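Local coordinates for protein STM4351 (PDB 2Y7I) that binds arginine with high specificity as a periplasmic binding protein of the bacterial solute-binding protein 3 family, at residues 41-46 with 204-209; 85-90 with 209-214; 98-103 with 150-155. All coordinates share one frame; numbering follows the deposited sequence. Where two conformers were deposited one is given.

Contact 1 of 3, residues 41-46 with 204-209; sequences KEMQAE and QEINAA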
loop_
_atom_site.group_PDB
_atom_site.type_symbol
_atom_site.label_atom_id
_atom_site.label_comp_id
_atom_site.label_asym_id
_atom_site.label_seq_id
_atom_site.Cartn_x
_atom_site.Cartn_y
_atom_site.Cartn_z
ATOM N N LYS A 41 1.766 -2.622 15.611
ATOM C CA LYS A 41 1.469 -4.057 15.668
ATOM C C LYS A 41 2.572 -4.885 14.996
ATOM O O LYS A 41 3.025 -5.881 15.558
ATOM C CB LYS A 41 0.089 -4.379 15.082
ATOM C CG LYS A 41 -0.328 -5.834 15.304
ATOM C CD LYS A 41 -1.797 -6.059 14.983
ATOM C CE LYS A 41 -2.216 -7.476 15.370
ATOM N NZ LYS A 41 -3.653 -7.738 15.080
ATOM N N GLU A 42 3.020 -4.456 13.814
ATOM C CA GLU A 42 4.126 -5.137 13.112
ATOM C C GLU A 42 5.431 -5.077 13.896
ATOM O O GLU A 42 6.280 -5.957 13.771
ATOM C CB GLU A 42 4.347 -4.560 11.708
ATOM C CG GLU A 42 3.283 -4.916 10.678
ATOM C CD GLU A 42 3.205 -6.411 10.357
ATOM O OE1 GLU A 42 4.139 -7.170 10.693
ATOM O OE2 GLU A 42 2.185 -6.821 9.763
ATOM N N MET A 43 5.579 -4.041 14.718
ATOM C CA MET A 43 6.779 -3.866 15.536
ATOM C C MET A 43 6.648 -4.522 16.915
ATOM O O MET A 43 7.558 -4.415 17.744
ATOM C CB MET A 43 7.093 -2.379 15.688
ATOM C CG MET A 43 7.542 -1.705 14.382
ATOM S SD MET A 43 7.847 0.059 14.557
ATOM C CE MET A 43 9.080 0.095 15.855
ATOM N N GLN A 44 5.515 -5.193 17.137
ATOM C CA GLN A 44 5.166 -5.804 18.429
ATOM C C GLN A 44 5.262 -4.789 19.571
ATOM O O GLN A 44 5.780 -5.083 20.653
ATOM C CB GLN A 44 5.995 -7.068 18.689
ATOM C CG GLN A 44 5.616 -8.203 17.757
ATOM C CD GLN A 44 6.552 -9.393 17.854
ATOM O OE1 GLN A 44 7.762 -9.274 17.632
ATOM N NE2 GLN A 44 5.992 -10.555 18.176
ATOM N N ALA A 45 4.750 -3.590 19.290
ATOM C CA ALA A 45 4.763 -2.462 20.207
ATOM C C ALA A 45 3.360 -1.937 20.442
ATOM O O ALA A 45 2.471 -2.097 19.601
ATOM C CB ALA A 45 5.634 -1.340 19.651
ATOM N N GLU A 46 3.174 -1.312 21.602
ATOM C CA GLU A 46 1.974 -0.552 21.891
ATOM C C GLU A 46 2.183 0.864 21.360
ATOM O O GLU A 46 3.323 1.294 21.147
ATOM C CB GLU A 46 1.707 -0.523 23.397
ATOM C CG GLU A 46 1.319 -1.878 24.012
ATOM C CD GLU A 46 -0.172 -2.176 23.900
ATOM O OE1 GLU A 46 -0.992 -1.332 24.329
ATOM O OE2 GLU A 46 -0.528 -3.257 23.379
ATOM N N GLN A 204 14.486 2.362 10.576
ATOM C CA GLN A 204 14.478 1.155 9.739
ATOM C C GLN A 204 13.458 0.104 10.202
ATOM O O GLN A 204 12.926 -0.651 9.387
ATOM C CB GLN A 204 15.882 0.557 9.576
ATOM C CG GLN A 204 16.901 1.468 8.839
ATOM C CD GLN A 204 16.286 2.405 7.782
ATOM O OE1 GLN A 204 15.418 2.011 6.990
ATOM N NE2 GLN A 204 16.749 3.655 7.769
ATOM N N GLU A 205 13.183 0.068 11.503
ATOM C CA GLU A 205 12.122 -0.782 12.030
ATOM C C GLU A 205 10.783 -0.315 11.483
ATOM O O GLU A 205 9.958 -1.129 11.066
ATOM C CB GLU A 205 12.064 -0.695 13.540
ATOM C CG GLU A 205 12.980 -1.624 14.271
ATOM C CD GLU A 205 12.586 -1.708 15.732
ATOM O OE1 GLU A 205 12.949 -0.790 16.497
ATOM O OE2 GLU A 205 11.870 -2.663 16.095
ATOM N N ILE A 206 10.583 1.001 11.502
ATOM C CA ILE A 206 9.360 1.628 10.994
ATOM C C ILE A 206 9.200 1.368 9.494
ATOM O O ILE A 206 8.106 1.023 9.031
ATOM C CB ILE A 206 9.336 3.147 11.288
ATOM C CG1 ILE A 206 9.015 3.398 12.766
ATOM C CG2 ILE A 206 8.310 3.874 10.401
ATOM C CD1 ILE A 206 9.255 4.829 13.198
ATOM N N ASN A 207 10.285 1.539 8.738
ATOM C CA ASN A 207 10.257 1.225 7.304
ATOM C C ASN A 207 9.941 -0.240 7.000
ATOM O O ASN A 207 9.155 -0.533 6.100
ATOM C CB ASN A 207 11.566 1.640 6.624
ATOM C CG ASN A 207 11.562 3.102 6.216
ATOM O OD1 ASN A 207 10.518 3.652 5.867
ATOM N ND2 ASN A 207 12.726 3.742 6.272
ATOM N N ALA A 208 10.556 -1.153 7.749
ATOM C CA ALA A 208 10.297 -2.573 7.560
ATOM C C ALA A 208 8.821 -2.880 7.848
ATOM O O ALA A 208 8.212 -3.688 7.155
ATOM C CB ALA A 208 11.204 -3.415 8.437
ATOM N N ALA A 209 8.258 -2.217 8.858
ATOM C CA ALA A 209 6.847 -2.385 9.208
ATOM C C ALA A 209 5.918 -1.788 8.143
ATOM O O ALA A 209 4.926 -2.418 7.753
ATOM C CB ALA A 209 6.562 -1.776 10.579
#
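Met43 is wedged between the end of helix 31-42 and the buried flank of helix 200-214, overlapping Ala209, Ile206 and Glu205 in turn. Its CG stands beside the backbone N (chi1 -68°), and the extended second torsion carries the sulfur from Ala209 toward the N-terminal side of helix 200-214. Near the backbone, CG rests 3.9 Å from CB of Ala209. One atom farther on, SD meets CG1 of Ile206 at 4.0 Å, the two chains crossing obliquely. A bend at chi3 (57°) then brings the methyl CE against Glu205, whose chain it crosses at about a right angle, with CE 3.9 Å from CB of Glu205. An unbranched, flexible methionine suits this place because it can follow the side chains at 205, 206 and 209, which lie along one flank of the helix. CE also packs against the carboxylate group of Glu205, whose OE2 makes a salt bridge with Arg6.

Ala209 is the small residue that lets the backbones come close: its CA is 5.5 Å from CA of Glu42, and its CB touches CB of Glu42 at 3.7 Å. Beyond that point Glu42 bends at chi2 (-64°), and its chain also packs on Lys212 and Val213.

Gln44, with positive phi, ends helix 31-42 in a Schellman motif; its N bonds to O of Lys41 at 3.0 Å. The chain thus turns off into strand 46-51 directly after Met43. The arrangement is plain helix-end packing, a Schellman-terminated helix laid against a second helix within a lobe of the periplasmic binding protein fold.

Contact 2 of 3, residues 85-90 with 209-214; sequences FSQPYY and ALDKVK
CB of Leu210 lies over one face of the Gln87 amide, 3.7 Å from CD of Gln87, while the polar atoms at the amide's edge are bonded to different residues of helix 200-214. NE2 gives a hydrogen bond of 2.7 Å to OD1 of Asp211; OD1 lies near the amide plane, yet is met from above the carboxylate plane, the two groups being turned 57° apart. At the other end OE1 receives NZ of Lys214 at 2.7 Å, in the carbonyl plane on a lone pair. Glutamine suits this position because one group both donates and accepts, which fixes its rotation.

Lys214 bends at chi3 (67°) to reach tip to tip with Gln87, and its NZ also bonds to O of Pro88 at 2.8 Å, nearly along the C=O axis. The two methyls of Leu210 diverge: CD1 meets OG of Ser86 at 3.7 Å, and CD2 meets CB of Tyr89 at 3.9 Å.

The contact is part of the dimer interface: Lys214 NZ and Asp211 O bond reciprocally between the subunits, and Gln87 and Pro88 pack on Asp211 of the second subunit. Within the chain, loop 85-90 runs on from strand 84-85 between helix 200-214 and Leu191 and Ile193, while Tyr89 packs on Phe31 of helix 31-42.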
loop_
_atom_site.group_PDB
_atom_site.type_symbol
_atom_site.label_atom_id
_atom_site.label_comp_id
_atom_site.label_asym_id
_atom_site.label_seq_id
_atom_site.Cartn_x
_atom_site.Cartn_y
_atom_site.Cartn_z
ATOM N N PHE A 85 12.679 11.198 7.769
ATOM C CA PHE A 85 11.392 10.611 7.403
ATOM C C PHE A 85 11.497 9.155 6.966
ATOM O O PHE A 85 12.506 8.728 6.404
ATOM C CB PHE A 85 10.732 11.391 6.272
ATOM C CG PHE A 85 10.135 12.712 6.695
ATOM C CD1 PHE A 85 8.907 12.763 7.350
ATOM C CD2 PHE A 85 10.785 13.903 6.397
ATOM C CE1 PHE A 85 8.336 13.990 7.722
ATOM C CE2 PHE A 85 10.228 15.130 6.759
ATOM C CZ PHE A 85 9.002 15.171 7.423
ATOM N N SER A 86 10.426 8.414 7.232
ATOM C CA SER A 86 10.186 7.124 6.622
ATOM C C SER A 86 9.942 7.294 5.124
ATOM O O SER A 86 9.844 8.414 4.611
ATOM C CB SER A 86 8.945 6.473 7.233
ATOM O OG SER A 86 7.780 7.234 6.925
ATOM N N GLN A 87 9.857 6.161 4.440
ATOM C CA GLN A 87 9.299 6.079 3.101
ATOM C C GLN A 87 7.922 6.758 3.127
ATOM O O GLN A 87 7.280 6.827 4.187
ATOM C CB GLN A 87 9.137 4.602 2.716
ATOM C CG GLN A 87 8.172 3.847 3.650
ATOM C CD GLN A 87 7.958 2.412 3.248
ATOM O OE1 GLN A 87 7.117 2.112 2.398
ATOM N NE2 GLN A 87 8.714 1.514 3.856
ATOM N N PRO A 88 7.448 7.246 1.968
ATOM C CA PRO A 88 6.096 7.783 1.965
ATOM C C PRO A 88 5.095 6.701 2.357
ATOM O O PRO A 88 5.253 5.546 1.964
ATOM C CB PRO A 88 5.885 8.206 0.504
ATOM C CG PRO A 88 6.883 7.422 -0.283
ATOM C CD PRO A 88 8.063 7.278 0.630
ATOM N N TYR A 89 4.096 7.055 3.159
ATOM C CA TYR A 89 3.022 6.099 3.444
ATOM C C TYR A 89 1.747 6.451 2.684
ATOM O O TYR A 89 0.880 5.602 2.516
ATOM C CB TYR A 89 2.776 5.890 4.955
ATOM C CG TYR A 89 2.226 7.103 5.679
ATOM C CD1 TYR A 89 0.846 7.319 5.781
ATOM C CD2 TYR A 89 3.080 8.024 6.271
ATOM C CE1 TYR A 89 0.339 8.438 6.443
ATOM C CE2 TYR A 89 2.577 9.154 6.928
ATOM C CZ TYR A 89 1.214 9.351 7.011
ATOM O OH TYR A 89 0.727 10.472 7.669
ATOM N N TYR A 90 1.649 7.686 2.202
ATOM C CA TYR A 90 0.501 8.141 1.422
ATOM C C TYR A 90 0.947 9.344 0.598
ATOM O O TYR A 90 1.926 9.997 0.954
ATOM C CB TYR A 90 -0.674 8.522 2.338
ATOM C CG TYR A 90 -1.987 8.729 1.608
ATOM C CD1 TYR A 90 -2.660 7.655 1.020
ATOM C CD2 TYR A 90 -2.553 9.997 1.507
ATOM C CE1 TYR A 90 -3.875 7.847 0.348
ATOM C CE2 TYR A 90 -3.755 10.200 0.848
ATOM C CZ TYR A 90 -4.412 9.126 0.278
ATOM O OH TYR A 90 -5.601 9.341 -0.379
ATOM N N ALA A 209 8.258 -2.217 8.858
ATOM C CA ALA A 209 6.847 -2.385 9.208
ATOM C C ALA A 209 5.918 -1.788 8.143
ATOM O O ALA A 209 4.926 -2.418 7.753
ATOM C CB ALA A 209 6.562 -1.776 10.579
ATOM N N LEU A 210 6.248 -0.588 7.665
ATOM C CA LEU A 210 5.484 0.055 6.579
ATOM C C LEU A 210 5.472 -0.774 5.283
ATOM O O LEU A 210 4.441 -0.850 4.601
ATOM C CB LEU A 210 5.998 1.478 6.298
ATOM C CG LEU A 210 5.502 2.611 7.202
ATOM C CD1 LEU A 210 6.255 3.886 6.924
ATOM C CD2 LEU A 210 3.989 2.834 7.035
ATOM N N ASP A 211 6.604 -1.401 4.952
ATOM C CA ASP A 211 6.681 -2.302 3.793
ATOM C C ASP A 211 5.594 -3.366 3.872
ATOM O O ASP A 211 4.919 -3.658 2.882
ATOM C CB ASP A 211 8.040 -3.009 3.721
ATOM C CG ASP A 211 9.145 -2.106 3.246
ATOM O OD1 ASP A 211 8.856 -0.957 2.874
ATOM O OD2 ASP A 211 10.305 -2.550 3.235
ATOM N N LYS A 212 5.447 -3.948 5.058
ATOM C CA LYS A 212 4.414 -4.937 5.303
ATOM C C LYS A 212 3.008 -4.340 5.329
ATOM O O LYS A 212 2.115 -4.871 4.674
ATOM C CB LYS A 212 4.707 -5.726 6.585
ATOM C CG LYS A 212 5.904 -6.651 6.448
ATOM C CD LYS A 212 6.260 -7.297 7.782
ATOM C CE LYS A 212 7.429 -8.245 7.621
ATOM N NZ LYS A 212 8.127 -8.484 8.921
ATOM N N VAL A 213 2.809 -3.251 6.077
ATOM C CA VAL A 213 1.481 -2.622 6.176
ATOM C C VAL A 213 0.976 -2.186 4.802
ATOM O O VAL A 213 -0.180 -2.436 4.456
ATOM C CB VAL A 213 1.454 -1.427 7.176
ATOM C CG1 VAL A 213 0.144 -0.654 7.088
ATOM C CG2 VAL A 213 1.682 -1.929 8.613
ATOM N N LYS A 214 1.849 -1.558 4.017
ATOM C CA LYS A 214 1.463 -1.056 2.685
ATOM C C LYS A 214 1.140 -2.162 1.680
ATOM O O LYS A 214 0.450 -1.910 0.680
ATOM C CB LYS A 214 2.511 -0.083 2.138
ATOM C CG LYS A 214 2.555 1.237 2.904
ATOM C CD LYS A 214 3.822 2.028 2.606
ATOM C CE LYS A 214 3.846 2.522 1.155
ATOM N NZ LYS A 214 5.187 3.058 0.794
#

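Contact 3 of 3, residues 98-103 with 150-155; sequences VTRKGA and KNNRLE
Charge pairing links the two segments at their outer edge. Arg100 and Glu155 lie side by side and point the same way, and NH1 of Arg100 faces OE1 of Glu155 at 3.4 Å, a rather long salt bridge. The carboxylate oxygen comes to the edge of the guanidinium, in its plane, although the two flat groups are turned 42° apart. Bends at chi3 of Arg100 (19°) and chi2 of Glu155 (-57°) set NH1 and OE1 alongside one another. The hydrogen bond with OH of Tyr104 is the stronger hold on OE1, to which the arginine adds its long salt bridge.

Water joins the backbones where they do not bond directly. One molecule accepts from N of Arg100 at 2.8 Å and donates to O of Glu155 at 2.6 Å, bridging the end of strand 95-100 and the last residue of 150-155.

Packing is slight: CB of Thr99 touches O of Glu155 at 3.5 Å. The hydroxyl of Thr99 instead serves its own segment, OG1 donating to O of Arg100 at 2.8 Å from above the carbonyl plane. That same oxygen accepts N of Ala103 at 3.1 Å, closing a type II beta turn. Gly102, with positive phi, takes its third position, where a CB would be jammed against O of Lys101. On the other segment, Asn152, also with positive phi, is the C-prime residue of the Schellman motif ending helix 142-150.

Strand 95-100 runs antiparallel to both 156-160 and 174-176, its neighbours in a mixed sheet, and the contact lies where it ends and 156-160 begins. Val98, next to Thr99 in the strand, packs on helices 142-150 and 161-168.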
loop_
_atom_site.group_PDB
_atom_site.type_symbol
_atom_site.label_atom_id
_atom_site.label_comp_id
_atom_site.label_asym_id
_atom_site.label_seq_id
_atom_site.Cartn_x
_atom_site.Cartn_y
_atom_site.Cartn_z
ATOM N N VAL A 98 -11.260 26.785 0.701
ATOM C CA VAL A 98 -12.706 26.729 0.856
ATOM C C VAL A 98 -13.213 28.145 1.143
ATOM O O VAL A 98 -12.622 28.859 1.942
ATOM C CB VAL A 98 -13.151 25.704 1.923
ATOM C CG1 VAL A 98 -12.452 25.951 3.306
ATOM C CG2 VAL A 98 -14.679 25.648 2.022
ATOM N N THR A 99 -14.263 28.559 0.427
ATOM C CA THR A 99 -14.875 29.881 0.607
ATOM C C THR A 99 -16.380 29.689 0.651
ATOM O O THR A 99 -16.858 28.579 0.455
ATOM C CB THR A 99 -14.520 30.862 -0.541
ATOM O OG1 THR A 99 -15.274 30.540 -1.722
ATOM C CG2 THR A 99 -12.994 30.843 -0.849
ATOM N N ARG A 100 -17.130 30.759 0.895
ATOM C CA ARG A 100 -18.569 30.709 0.666
ATOM C C ARG A 100 -18.792 30.304 -0.799
ATOM O O ARG A 100 -18.067 30.759 -1.675
ATOM C CB ARG A 100 -19.204 32.067 0.961
ATOM C CG ARG A 100 -19.466 32.317 2.446
ATOM C CD ARG A 100 -19.798 33.781 2.755
ATOM N NE ARG A 100 -20.236 34.534 1.574
ATOM C CZ ARG A 100 -19.454 35.344 0.851
ATOM N NH1 ARG A 100 -18.168 35.522 1.175
ATOM N NH2 ARG A 100 -19.959 35.972 -0.206
ATOM N N LYS A 101 -19.777 29.442 -1.049
ATOM C CA LYS A 101 -19.975 28.832 -2.366
ATOM C C LYS A 101 -20.210 29.901 -3.437
ATOM O O LYS A 101 -21.067 30.745 -3.288
ATOM C CB LYS A 101 -21.147 27.840 -2.308
ATOM C CG LYS A 101 -21.506 27.161 -3.610
ATOM C CD LYS A 101 -22.654 26.168 -3.396
ATOM C CE LYS A 101 -23.938 26.887 -2.973
ATOM N NZ LYS A 101 -24.977 25.950 -2.429
ATOM N N GLY A 102 -19.417 29.876 -4.501
ATOM C CA GLY A 102 -19.586 30.849 -5.589
ATOM C C GLY A 102 -18.947 32.209 -5.372
ATOM O O GLY A 102 -18.948 33.035 -6.280
ATOM N N ALA A 103 -18.386 32.457 -4.189
ATOM C CA ALA A 103 -17.879 33.796 -3.867
ATOM C C ALA A 103 -16.516 34.127 -4.489
ATOM O O ALA A 103 -16.216 35.307 -4.746
ATOM C CB ALA A 103 -17.857 34.027 -2.344
ATOM N N LYS A 150 -16.647 30.872 9.217
ATOM C CA LYS A 150 -18.091 30.868 9.376
ATOM C C LYS A 150 -18.648 32.153 9.987
ATOM O O LYS A 150 -19.773 32.552 9.675
ATOM C CB LYS A 150 -18.533 29.640 10.163
ATOM C CG LYS A 150 -18.444 28.359 9.331
ATOM C CD LYS A 150 -19.378 27.281 9.819
ATOM C CE LYS A 150 -18.748 26.443 10.914
ATOM N NZ LYS A 150 -19.389 25.080 10.967
ATOM N N ASN A 151 -17.834 32.787 10.833
ATOM C CA ASN A 151 -18.159 34.066 11.473
ATOM C C ASN A 151 -17.763 35.282 10.625
ATOM O O ASN A 151 -17.802 36.412 11.107
ATOM C CB ASN A 151 -17.488 34.154 12.849
ATOM C CG ASN A 151 -18.213 33.334 13.912
ATOM O OD1 ASN A 151 -17.599 32.826 14.853
ATOM N ND2 ASN A 151 -19.525 33.203 13.762
ATOM N N ASN A 152 -17.384 35.035 9.371
ATOM C CA ASN A 152 -16.933 36.081 8.429
ATOM C C ASN A 152 -15.664 36.863 8.776
ATOM O O ASN A 152 -15.440 37.962 8.259
ATOM C CB ASN A 152 -18.080 37.042 8.053
ATOM C CG ASN A 152 -18.809 36.604 6.809
ATOM O OD1 ASN A 152 -19.918 36.075 6.885
ATOM N ND2 ASN A 152 -18.182 36.798 5.647
ATOM N N ARG A 153 -14.833 36.302 9.645
ATOM C CA ARG A 153 -13.547 36.916 9.947
ATOM C C ARG A 153 -12.508 36.595 8.877
ATOM O O ARG A 153 -11.448 37.232 8.803
ATOM C CB ARG A 153 -13.061 36.491 11.327
ATOM C CG ARG A 153 -13.617 37.359 12.431
ATOM C CD ARG A 153 -12.990 37.016 13.768
ATOM N NE ARG A 153 -12.628 38.223 14.516
ATOM C CZ ARG A 153 -11.384 38.686 14.631
ATOM N NH1 ARG A 153 -10.372 38.044 14.048
ATOM N NH2 ARG A 153 -11.146 39.787 15.338
ATOM N N LEU A 154 -12.819 35.595 8.056
ATOM C CA LEU A 154 -11.961 35.201 6.951
ATOM C C LEU A 154 -12.802 35.042 5.709
ATOM O O LEU A 154 -14.004 34.783 5.807
ATOM C CB LEU A 154 -11.284 33.855 7.240
ATOM C CG LEU A 154 -10.421 33.690 8.491
ATOM C CD1 LEU A 154 -10.092 32.208 8.664
ATOM C CD2 LEU A 154 -9.150 34.525 8.391
ATOM N N GLU A 155 -12.171 35.185 4.548
ATOM C CA GLU A 155 -12.836 34.876 3.283
ATOM C C GLU A 155 -12.597 33.446 2.813
ATOM O O GLU A 155 -13.382 32.908 2.032
ATOM C CB GLU A 155 -12.453 35.879 2.192
ATOM C CG GLU A 155 -13.046 37.261 2.435
ATOM C CD GLU A 155 -14.563 37.218 2.553
ATOM O OE1 GLU A 155 -15.233 37.131 1.506
ATOM O OE2 GLU A 155 -15.088 37.270 3.689
HETATM O O HOH W 1 -15.950 33.226 1.605
#

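In the fold
From the N terminus, helix 31-42 leads into residues 41-46, the first half of contact 1, which is completed only at 204-209, so that most of the chain lies in the loop it closes. Residues 85-90 start contact 2 inside that loop and find their partner at 209-214, which starts where contact 1 ends; contacts 1 and 2 therefore cross, share Ala209 and join helix 31-42 and loop 85-90 to helix 200-214, whose Asn207 also bonds to the backbone of Gln87. Contact 3 closes a short loop within both. Its centre is about 43 Å from that of contact 1, across the chain's centre, and it ties the end of strand 95-100 to the loop entering strand 156-160.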